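Local coordinates for protein tryptophan halogenase (Shewanella frigidimarina, PDB 2PYX) that is probably a flavin-dependent halogenase of the tryptophan halogenase family, expected to bind FAD and to halogenate tryptophan or a related substrate, at residues Q402-S415 and H426-L440. Residues are numbered along the deposited sequence; the frame is centred on the assembly and turned at random. Where two conformers were deposited one is given.
Sequences QQIIDFLKLHYVIS and HRESNSIPDSLQAML
Lys409 NZ is gripped by several acceptors at once. It donates to Ser431 OG at 2.8 Å, to His426 ND1 at 2.9 Å and to Val250 O, and makes a weak bond to His426 O. The lysine reaches these groups because CG lies anti to the backbone N (chi1 -180°) and the chain bends once, at chi2. Ser431 OG in turn donates to Glu428 O, in the carbonyl plane, which fixes the hydroxyl that receives the lysine. The bond to ND1 probably favours a neutral His426 with its proton on NE2.

The His426 ring lies nearly flat on Tyr412. The two form an offset stack with planes at 12°, and Tyr412 CD1 sits 3.3 Å from His426 NE2. Phe252 also stacks on His426, and Tyr412 OH bonds to Glu358.

At the other end of the contact, Ser435 OG donates to the syn lone pair of Asp406 OD2, at 2.6 Å. Between the polar ends, Leu436 is a knob in a hole formed by Asp406, Lys409, Leu410 and Val413. Its CD2 lies 3.6 Å from Lys409 CG. Leu440 extends the apolar seam: its CD1 meets Val413 CG1 at 3.7 Å, and its CD2 touches Leu410 and Ile414.

At the C-terminal end of helix 402-413, a water donates to Tyr412 O and accepts from Arg427 NH1, which also bonds to Arg417 O. Helices 402-413 and 434-440 cross at -54°, with axes 9.6 Å apart. The arrangement is two crossing helices with one knob in a hole, and the chain between them passes through helix 421-425. Helix 402-413 carries the lysine-histidine network on one face, while His411, elsewhere on it, bonds through NE2 to Glu361, a predicted tryptophan-binding residue of this probable flavin-dependent halogenase.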
# COMPACT_ATOMS: atom_id res chain seq x y z
N GLN A 402 -2.29 8.82 10.95
CA GLN A 402 -3.38 9.82 10.91
C GLN A 402 -3.76 10.09 9.46
O GLN A 402 -4.94 10.18 9.15
CB GLN A 402 -3.01 11.11 11.65
CG GLN A 402 -4.04 12.24 11.50
CD GLN A 402 -3.68 13.54 12.25
OE1 GLN A 402 -4.24 13.85 13.30
NE2 GLN A 402 -2.74 14.30 11.70
N GLN A 403 -2.77 10.24 8.58
CA GLN A 403 -3.02 10.51 7.18
C GLN A 403 -3.73 9.35 6.52
O GLN A 403 -4.65 9.57 5.71
CB GLN A 403 -1.74 10.80 6.43
CG GLN A 403 -2.05 11.42 5.09
CD GLN A 403 -0.88 11.53 4.15
OE1 GLN A 403 -0.14 10.57 3.92
NE2 GLN A 403 -0.78 12.72 3.51
N ILE A 404 -3.34 8.12 6.84
CA ILE A 404 -3.97 6.94 6.22
C ILE A 404 -5.44 6.92 6.64
O ILE A 404 -6.34 6.75 5.83
CB ILE A 404 -3.25 5.66 6.67
CG1 ILE A 404 -1.91 5.53 5.96
CG2 ILE A 404 -4.14 4.46 6.41
CD1 ILE A 404 -0.97 4.60 6.62
N ILE A 405 -5.72 7.08 7.93
CA ILE A 405 -7.09 6.98 8.39
C ILE A 405 -7.95 8.08 7.73
O ILE A 405 -9.08 7.85 7.24
CB ILE A 405 -7.21 7.00 9.91
CG1 ILE A 405 -6.47 5.81 10.54
CG2 ILE A 405 -8.70 7.01 10.34
CD1 ILE A 405 -6.95 4.48 10.03
N ASP A 406 -7.41 9.28 7.69
CA ASP A 406 -8.16 10.39 7.15
C ASP A 406 -8.37 10.21 5.64
O ASP A 406 -9.45 10.50 5.11
CB ASP A 406 -7.41 11.73 7.37
CG ASP A 406 -7.49 12.20 8.80
OD1 ASP A 406 -8.14 11.57 9.66
OD2 ASP A 406 -6.85 13.29 9.06
N PHE A 407 -7.33 9.77 4.94
CA PHE A 407 -7.43 9.60 3.49
C PHE A 407 -8.45 8.51 3.15
O PHE A 407 -9.28 8.68 2.26
CB PHE A 407 -6.06 9.31 2.86
CG PHE A 407 -6.11 9.21 1.35
CD1 PHE A 407 -6.72 10.19 0.59
CD2 PHE A 407 -5.56 8.12 0.70
CE1 PHE A 407 -6.75 10.09 -0.81
CE2 PHE A 407 -5.58 8.03 -0.69
CZ PHE A 407 -6.18 9.01 -1.43
N LEU A 408 -8.37 7.38 3.84
CA LEU A 408 -9.36 6.31 3.62
C LEU A 408 -10.75 6.79 3.94
O LEU A 408 -11.67 6.62 3.16
CB LEU A 408 -9.01 5.08 4.43
CG LEU A 408 -8.03 4.12 3.76
CD1 LEU A 408 -6.73 4.76 3.29
CD2 LEU A 408 -7.76 2.92 4.67
N LYS A 409 -10.91 7.44 5.09
CA LYS A 409 -12.25 7.92 5.49
C LYS A 409 -12.83 8.89 4.46
O LYS A 409 -14.05 8.89 4.21
CB LYS A 409 -12.18 8.56 6.86
CG LYS A 409 -13.52 9.09 7.38
CD LYS A 409 -14.59 7.95 7.51
CE LYS A 409 -15.85 8.48 8.16
NZ LYS A 409 -16.76 7.40 8.72
N LEU A 410 -11.98 9.74 3.88
CA LEU A 410 -12.41 10.68 2.83
C LEU A 410 -13.22 9.98 1.74
O LEU A 410 -14.15 10.54 1.20
CB LEU A 410 -11.17 11.35 2.18
CG LEU A 410 -11.46 12.40 1.09
CD1 LEU A 410 -12.22 13.58 1.60
CD2 LEU A 410 -10.15 12.89 0.43
N HIS A 411 -12.79 8.76 1.35
CA HIS A 411 -13.43 8.02 0.27
C HIS A 411 -14.90 7.78 0.60
O HIS A 411 -15.74 7.74 -0.32
CB HIS A 411 -12.77 6.67 0.02
CG HIS A 411 -11.37 6.73 -0.53
ND1 HIS A 411 -10.32 7.31 0.16
CD2 HIS A 411 -10.84 6.25 -1.68
CE1 HIS A 411 -9.21 7.15 -0.55
NE2 HIS A 411 -9.49 6.51 -1.66
N TYR A 412 -15.21 7.57 1.86
CA TYR A 412 -16.58 7.32 2.30
C TYR A 412 -17.37 8.59 2.53
O TYR A 412 -18.56 8.68 2.22
CB TYR A 412 -16.59 6.52 3.61
CG TYR A 412 -15.99 5.15 3.51
CD1 TYR A 412 -16.76 4.08 3.08
CD2 TYR A 412 -14.66 4.88 3.84
CE1 TYR A 412 -16.22 2.84 2.98
CE2 TYR A 412 -14.14 3.60 3.76
CZ TYR A 412 -14.92 2.58 3.32
OH TYR A 412 -14.40 1.30 3.23
N VAL A 413 -16.74 9.56 3.16
CA VAL A 413 -17.50 10.72 3.69
C VAL A 413 -18.15 11.57 2.62
O VAL A 413 -19.18 12.20 2.86
CB VAL A 413 -16.62 11.70 4.50
CG1 VAL A 413 -17.46 12.98 4.92
CG2 VAL A 413 -16.10 11.06 5.70
N ILE A 414 -17.52 11.62 1.45
CA ILE A 414 -18.02 12.45 0.36
C ILE A 414 -18.89 11.71 -0.66
O ILE A 414 -19.25 12.26 -1.72
CB ILE A 414 -16.89 13.24 -0.32
CG1 ILE A 414 -15.94 12.32 -1.06
CG2 ILE A 414 -16.16 14.09 0.72
CD1 ILE A 414 -14.71 13.03 -1.63
N SER A 415 -19.27 10.48 -0.33
CA SER A 415 -20.30 9.81 -1.11
C SER A 415 -21.64 10.51 -0.96
O SER A 415 -21.92 11.17 0.04
CB SER A 415 -20.46 8.35 -0.64
OG SER A 415 -21.39 7.67 -1.50
N HIS A 426 -21.48 6.69 7.64
CA HIS A 426 -20.10 7.15 7.33
C HIS A 426 -19.99 8.67 7.26
O HIS A 426 -18.86 9.18 7.35
CB HIS A 426 -19.63 6.55 6.01
CG HIS A 426 -18.75 5.34 6.17
ND1 HIS A 426 -17.54 5.39 6.83
CD2 HIS A 426 -18.89 4.05 5.76
CE1 HIS A 426 -16.98 4.19 6.81
NE2 HIS A 426 -17.78 3.35 6.16
N ARG A 427 -21.12 9.39 7.08
CA ARG A 427 -21.12 10.85 7.04
C ARG A 427 -21.42 11.52 8.35
O ARG A 427 -21.46 12.75 8.42
CB ARG A 427 -22.06 11.34 5.95
CG ARG A 427 -21.70 10.81 4.58
CD ARG A 427 -22.38 11.49 3.42
NE ARG A 427 -23.83 11.26 3.36
CZ ARG A 427 -24.41 10.26 2.70
NH1 ARG A 427 -23.72 9.33 2.10
NH2 ARG A 427 -25.73 10.17 2.68
N GLU A 428 -21.63 10.73 9.39
CA GLU A 428 -21.94 11.29 10.69
C GLU A 428 -20.67 11.72 11.41
O GLU A 428 -19.66 11.00 11.41
CB GLU A 428 -22.72 10.28 11.51
CG GLU A 428 -24.01 9.80 10.82
CD GLU A 428 -25.29 10.32 11.38
OE1 GLU A 428 -25.25 11.24 12.22
OE2 GLU A 428 -26.35 9.83 10.93
N SER A 429 -20.74 12.86 12.10
CA SER A 429 -19.54 13.50 12.64
C SER A 429 -18.78 12.66 13.65
O SER A 429 -17.53 12.78 13.75
CB SER A 429 -19.87 14.86 13.27
OG SER A 429 -20.79 14.73 14.33
N ASN A 430 -19.46 11.78 14.40
CA ASN A 430 -18.74 11.02 15.41
C ASN A 430 -17.83 9.97 14.81
O ASN A 430 -17.05 9.37 15.55
CB ASN A 430 -19.67 10.37 16.48
CG ASN A 430 -20.40 9.05 16.02
OD1 ASN A 430 -20.83 8.92 14.86
ND2 ASN A 430 -20.61 8.10 16.98
N SER A 431 -17.93 9.75 13.50
CA SER A 431 -17.11 8.80 12.79
C SER A 431 -16.03 9.47 11.96
O SER A 431 -15.26 8.78 11.31
CB SER A 431 -17.97 7.91 11.87
OG SER A 431 -18.37 8.57 10.67
N ILE A 432 -15.97 10.81 11.98
CA ILE A 432 -15.05 11.59 11.15
C ILE A 432 -13.98 12.22 12.04
O ILE A 432 -14.31 13.01 12.91
CB ILE A 432 -15.76 12.70 10.42
CG1 ILE A 432 -16.91 12.14 9.56
CG2 ILE A 432 -14.72 13.43 9.54
CD1 ILE A 432 -17.81 13.16 8.95
N PRO A 433 -12.70 11.84 11.84
CA PRO A 433 -11.65 12.47 12.66
C PRO A 433 -11.67 13.99 12.61
O PRO A 433 -11.95 14.55 11.58
CB PRO A 433 -10.38 11.88 12.10
CG PRO A 433 -10.79 10.56 11.50
CD PRO A 433 -12.15 10.81 10.95
N ASP A 434 -11.36 14.64 13.73
CA ASP A 434 -11.37 16.08 13.75
C ASP A 434 -10.44 16.65 12.69
O ASP A 434 -10.76 17.68 12.09
CB ASP A 434 -10.88 16.60 15.11
CG ASP A 434 -11.82 16.31 16.23
OD1 ASP A 434 -13.02 16.02 16.00
OD2 ASP A 434 -11.32 16.43 17.38
N SER A 435 -9.29 16.02 12.48
CA SER A 435 -8.35 16.52 11.46
C SER A 435 -8.99 16.53 10.07
O SER A 435 -8.83 17.49 9.28
CB SER A 435 -7.07 15.66 11.48
OG SER A 435 -7.42 14.28 11.43
N LEU A 436 -9.74 15.48 9.77
CA LEU A 436 -10.43 15.40 8.47
C LEU A 436 -11.59 16.37 8.41
O LEU A 436 -11.85 16.98 7.37
CB LEU A 436 -10.93 13.99 8.20
CG LEU A 436 -11.62 13.77 6.84
CD1 LEU A 436 -10.76 14.15 5.63
CD2 LEU A 436 -12.06 12.34 6.70
N GLN A 437 -12.33 16.52 9.50
CA GLN A 437 -13.42 17.51 9.52
C GLN A 437 -12.88 18.90 9.15
O GLN A 437 -13.53 19.64 8.42
CB GLN A 437 -14.09 17.55 10.89
CG GLN A 437 -14.95 16.35 11.25
CD GLN A 437 -15.67 16.48 12.60
OE1 GLN A 437 -16.09 17.58 12.98
NE2 GLN A 437 -15.81 15.38 13.31
N ALA A 438 -11.71 19.24 9.68
CA ALA A 438 -11.13 20.55 9.38
C ALA A 438 -10.83 20.69 7.90
O ALA A 438 -11.06 21.74 7.28
CB ALA A 438 -9.90 20.81 10.21
N MSE A 439 -10.29 19.63 7.32
CA MSE A 439 -9.97 19.65 5.89
C MSE A 439 -11.20 19.74 5.01
O MSE A 439 -11.23 20.47 4.03
CB MSE A 439 -9.15 18.44 5.50
CG MSE A 439 -7.72 18.47 6.00
SE MSE A 439 -6.68 20.03 5.31
CE MSE A 439 -6.82 20.58 6.62
N LEU A 440 -12.22 18.98 5.37
CA LEU A 440 -13.47 18.99 4.60
C LEU A 440 -14.09 20.38 4.56
O LEU A 440 -14.64 20.79 3.56
CB LEU A 440 -14.45 17.97 5.17
CG LEU A 440 -14.09 16.51 4.86
CD1 LEU A 440 -14.96 15.58 5.71
CD2 LEU A 440 -14.15 16.20 3.37
O HOH W 1 -21.24 8.00 2.63